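Local coordinates for DUF3829 domain-containing protein (Bacteroides thetaiotaomicron, PDB 3RH3) that is of unknown function but folds as an all-alpha protein and is probably a lipoprotein anchored in the cell envelope, at residues F225-A239 with Q251-V263. Sequence-based numbering, arbitrary orientation.
Sequences FLSTVKSFMNDMQKA and QAMSEAYEYGLSV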
# COMPACT_ATOMS: atom_id res chain seq x y z
N PHE A 225 -6.57 -1.60 -18.60
CA PHE A 225 -6.07 -1.89 -17.25
C PHE A 225 -4.94 -2.91 -17.32
O PHE A 225 -3.90 -2.70 -16.72
CB PHE A 225 -7.19 -2.39 -16.30
CG PHE A 225 -6.73 -2.66 -14.88
CD1 PHE A 225 -6.18 -3.90 -14.54
CD2 PHE A 225 -6.86 -1.70 -13.89
CE1 PHE A 225 -5.73 -4.14 -13.24
CE2 PHE A 225 -6.42 -1.94 -12.59
CZ PHE A 225 -5.83 -3.16 -12.28
N LEU A 226 -5.15 -4.01 -18.07
CA LEU A 226 -4.13 -5.08 -18.24
C LEU A 226 -2.84 -4.52 -18.85
O LEU A 226 -1.76 -4.83 -18.35
CB LEU A 226 -4.68 -6.25 -19.10
CG LEU A 226 -5.91 -6.95 -18.55
CD1 LEU A 226 -6.36 -8.08 -19.46
CD2 LEU A 226 -5.66 -7.51 -17.18
N SER A 227 -2.96 -3.69 -19.88
CA SER A 227 -1.84 -3.03 -20.56
C SER A 227 -1.05 -2.12 -19.57
O SER A 227 0.17 -2.13 -19.60
CB SER A 227 -2.36 -2.22 -21.75
OG SER A 227 -1.42 -1.26 -22.20
N THR A 228 -1.76 -1.38 -18.69
CA THR A 228 -1.19 -0.50 -17.65
C THR A 228 -0.46 -1.33 -16.60
O THR A 228 0.54 -0.86 -16.05
CB THR A 228 -2.31 0.34 -16.99
OG1 THR A 228 -3.07 0.97 -18.03
CG2 THR A 228 -1.77 1.40 -16.03
N VAL A 229 -0.95 -2.53 -16.29
CA VAL A 229 -0.28 -3.40 -15.33
C VAL A 229 1.08 -3.84 -15.93
O VAL A 229 2.11 -3.72 -15.25
CB VAL A 229 -1.15 -4.61 -14.92
CG1 VAL A 229 -0.32 -5.68 -14.21
CG2 VAL A 229 -2.32 -4.17 -14.05
N LYS A 230 1.10 -4.28 -17.21
CA LYS A 230 2.35 -4.69 -17.89
C LYS A 230 3.33 -3.52 -17.94
O LYS A 230 4.50 -3.73 -17.71
CB LYS A 230 2.11 -5.23 -19.31
CG LYS A 230 1.17 -6.43 -19.38
CD LYS A 230 0.58 -6.63 -20.78
CE LYS A 230 -0.75 -7.33 -20.70
NZ LYS A 230 -1.52 -7.24 -21.97
N SER A 231 2.84 -2.28 -18.17
CA SER A 231 3.69 -1.09 -18.20
C SER A 231 4.28 -0.84 -16.85
O SER A 231 5.46 -0.52 -16.74
CB SER A 231 2.90 0.13 -18.66
OG SER A 231 2.77 0.02 -20.06
N PHE A 232 3.46 -0.99 -15.81
CA PHE A 232 3.89 -0.82 -14.42
C PHE A 232 4.98 -1.81 -14.11
O PHE A 232 6.01 -1.47 -13.53
CB PHE A 232 2.71 -0.97 -13.41
CG PHE A 232 3.22 -1.10 -12.01
CD1 PHE A 232 3.69 0.01 -11.32
CD2 PHE A 232 3.37 -2.36 -11.42
CE1 PHE A 232 4.25 -0.12 -10.03
CE2 PHE A 232 3.94 -2.49 -10.14
CZ PHE A 232 4.38 -1.37 -9.46
N MSE A 233 4.76 -3.04 -14.50
CA MSE A 233 5.70 -4.14 -14.29
C MSE A 233 7.06 -3.92 -14.99
O MSE A 233 8.09 -4.24 -14.39
CB MSE A 233 5.07 -5.46 -14.76
CG MSE A 233 4.07 -5.98 -13.73
SE MSE A 233 3.24 -7.65 -14.27
CE MSE A 233 4.39 -8.82 -13.47
N ASN A 234 7.06 -3.32 -16.20
CA ASN A 234 8.28 -3.00 -16.92
C ASN A 234 9.03 -1.88 -16.20
O ASN A 234 10.26 -1.96 -16.04
CB ASN A 234 7.96 -2.59 -18.37
CG ASN A 234 7.48 -3.74 -19.23
OD1 ASN A 234 7.79 -4.91 -19.00
ND2 ASN A 234 6.71 -3.44 -20.25
N ASP A 235 8.29 -0.86 -15.73
CA ASP A 235 8.85 0.28 -15.02
C ASP A 235 9.40 -0.17 -13.65
O ASP A 235 10.49 0.23 -13.27
CB ASP A 235 7.80 1.39 -14.84
CG ASP A 235 7.32 2.06 -16.13
OD1 ASP A 235 7.75 1.63 -17.24
OD2 ASP A 235 6.54 3.04 -16.03
N MSE A 236 8.67 -1.04 -12.93
CA MSE A 236 9.09 -1.52 -11.61
C MSE A 236 10.29 -2.46 -11.77
O MSE A 236 11.22 -2.33 -10.98
CB MSE A 236 7.93 -2.16 -10.82
CG MSE A 236 8.33 -2.64 -9.42
SE MSE A 236 9.29 -1.27 -8.33
CE MSE A 236 7.70 -0.20 -7.75
N GLN A 237 10.34 -3.34 -12.80
CA GLN A 237 11.51 -4.22 -12.98
C GLN A 237 12.79 -3.40 -13.09
O GLN A 237 13.79 -3.75 -12.48
CB GLN A 237 11.39 -5.07 -14.23
CG GLN A 237 10.83 -6.44 -14.02
CD GLN A 237 11.31 -7.38 -15.10
OE1 GLN A 237 12.20 -8.20 -14.89
NE2 GLN A 237 10.73 -7.28 -16.28
N LYS A 238 12.72 -2.29 -13.88
CA LYS A 238 13.82 -1.37 -14.13
C LYS A 238 14.19 -0.63 -12.85
O LYS A 238 15.37 -0.50 -12.56
CB LYS A 238 13.45 -0.36 -15.25
CG LYS A 238 14.57 0.62 -15.62
CD LYS A 238 14.04 1.94 -16.19
CE LYS A 238 14.90 3.12 -15.79
NZ LYS A 238 14.10 4.36 -15.58
N ALA A 239 13.19 -0.10 -12.13
CA ALA A 239 13.43 0.63 -10.89
C ALA A 239 14.10 -0.28 -9.84
O ALA A 239 15.09 0.09 -9.22
CB ALA A 239 12.11 1.18 -10.34
N GLN A 251 8.62 8.96 -7.61
CA GLN A 251 7.76 10.06 -8.03
C GLN A 251 7.15 9.77 -9.41
O GLN A 251 5.94 9.82 -9.55
CB GLN A 251 8.51 11.41 -8.01
CG GLN A 251 8.52 12.08 -6.64
CD GLN A 251 7.14 12.25 -6.04
OE1 GLN A 251 6.82 11.66 -4.99
NE2 GLN A 251 6.27 13.00 -6.71
N ALA A 252 7.98 9.35 -10.38
CA ALA A 252 7.56 9.00 -11.75
C ALA A 252 6.49 7.91 -11.76
O ALA A 252 5.45 8.07 -12.39
CB ALA A 252 8.75 8.55 -12.57
N MSE A 253 6.77 6.79 -11.08
CA MSE A 253 5.85 5.68 -11.05
C MSE A 253 4.59 5.99 -10.26
O MSE A 253 3.52 5.50 -10.64
CB MSE A 253 6.54 4.45 -10.46
CG MSE A 253 7.51 3.78 -11.45
SE MSE A 253 8.08 2.09 -10.66
CE MSE A 253 9.30 2.97 -9.28
N SER A 254 4.68 6.76 -9.17
CA SER A 254 3.48 7.06 -8.38
C SER A 254 2.55 7.98 -9.18
O SER A 254 1.36 7.76 -9.18
CB SER A 254 3.81 7.64 -7.01
OG SER A 254 4.29 8.97 -7.08
N GLU A 255 3.11 8.89 -9.94
CA GLU A 255 2.34 9.80 -10.81
C GLU A 255 1.73 9.06 -11.99
O GLU A 255 0.55 9.27 -12.27
CB GLU A 255 3.21 10.95 -11.32
CG GLU A 255 3.58 11.96 -10.24
CD GLU A 255 4.56 13.03 -10.68
OE1 GLU A 255 4.75 13.21 -11.91
OE2 GLU A 255 5.15 13.69 -9.79
N ALA A 256 2.50 8.14 -12.62
CA ALA A 256 2.07 7.39 -13.80
C ALA A 256 0.97 6.38 -13.53
O ALA A 256 0.20 6.06 -14.44
CB ALA A 256 3.26 6.68 -14.43
N TYR A 257 0.89 5.83 -12.31
CA TYR A 257 -0.03 4.73 -12.03
C TYR A 257 -1.10 5.00 -10.97
O TYR A 257 -2.01 4.19 -10.82
CB TYR A 257 0.79 3.49 -11.67
CG TYR A 257 1.66 3.09 -12.85
CD1 TYR A 257 1.09 2.61 -14.02
CD2 TYR A 257 3.03 3.29 -12.82
CE1 TYR A 257 1.87 2.36 -15.15
CE2 TYR A 257 3.83 2.99 -13.93
CZ TYR A 257 3.24 2.56 -15.10
OH TYR A 257 4.00 2.27 -16.21
N GLU A 258 -1.04 6.16 -10.31
CA GLU A 258 -2.00 6.63 -9.30
C GLU A 258 -3.46 6.42 -9.75
O GLU A 258 -4.24 5.81 -9.04
CB GLU A 258 -1.74 8.16 -9.09
CG GLU A 258 -2.21 8.73 -7.75
CD GLU A 258 -1.80 10.17 -7.44
OE1 GLU A 258 -0.84 10.68 -8.06
OE2 GLU A 258 -2.44 10.78 -6.55
N TYR A 259 -3.84 6.95 -10.91
CA TYR A 259 -5.22 6.92 -11.39
C TYR A 259 -5.57 5.67 -12.19
O TYR A 259 -6.72 5.21 -12.10
CB TYR A 259 -5.54 8.20 -12.18
CG TYR A 259 -5.47 9.40 -11.26
CD1 TYR A 259 -6.52 9.71 -10.39
CD2 TYR A 259 -4.31 10.17 -11.17
CE1 TYR A 259 -6.42 10.76 -9.48
CE2 TYR A 259 -4.20 11.21 -10.24
CZ TYR A 259 -5.26 11.50 -9.40
OH TYR A 259 -5.15 12.51 -8.46
N GLY A 260 -4.61 5.11 -12.92
CA GLY A 260 -4.84 3.90 -13.70
C GLY A 260 -4.91 2.65 -12.86
O GLY A 260 -5.69 1.75 -13.17
N LEU A 261 -4.09 2.54 -11.80
CA LEU A 261 -4.11 1.34 -10.98
C LEU A 261 -4.60 1.64 -9.55
O LEU A 261 -4.15 1.01 -8.59
CB LEU A 261 -2.73 0.66 -10.99
CG LEU A 261 -2.16 0.34 -12.40
CD1 LEU A 261 -0.73 -0.09 -12.34
CD2 LEU A 261 -3.02 -0.70 -13.16
N SER A 262 -5.58 2.57 -9.45
CA SER A 262 -6.20 3.06 -8.21
C SER A 262 -6.80 1.92 -7.40
O SER A 262 -7.58 1.13 -7.93
CB SER A 262 -7.27 4.11 -8.53
N VAL A 263 -6.40 1.84 -6.10
CA VAL A 263 -6.81 0.81 -5.14
C VAL A 263 -8.04 1.23 -4.29
O VAL A 263 -8.21 0.71 -3.18
CB VAL A 263 -5.61 0.40 -4.23
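Where Phe232 and Asp235 face Tyr257 and Met253, two consecutive antiparallel helices pack as a hairpin, their segment axes 11.0 Å apart at closest approach and their N-to-C directions 174° apart. Tyr257 is a knob in a hole formed by Thr228, Ser231, Phe232 and Asp235. Its ring is fixed on several sides: Phe232 CB stands over the centre of one face, 3.8 Å from the ring centroid, while Ala256 CB lies over the opposite face and Thr228 CG2 meets the ring edge. The Phe232 ring turns its own edge to that first face in a T-shaped pair, planes at 86°, with Phe232 CD1 3.7 Å from Tyr257 CD2. The phenol's OH donates to Asp235 OD2 at 2.7 Å, reaching it from above the carboxylate plane. A phenylalanine in place of Tyr257 removes the hydroxyl, which would probably leave Asp235 OD2 without this donor and the ring without that tether. Beyond the tyrosine, Met253, present as selenomethionine, sets its SE 5.4 Å from the centroid of the Phe232 ring and oblique to it, a Met-aromatic contact, and a bend at chi3 (-73°) carries its methyl to Ala239, CE to CB 3.5 Å, a tight fit. Farther along the chain, Leu261 drives CD2 over one face of Phe225, 4.0 Å from the ring centroid, and also against Val229; its CD1 meets Phe232 CB. Phe225 and Met236 continue this apolar layer onto helix 161-181. The chemistry is therefore chiefly apolar, and its one cross-segment hydrogen bond ties the tyrosine knob to a partly exposed carboxylate at the margin.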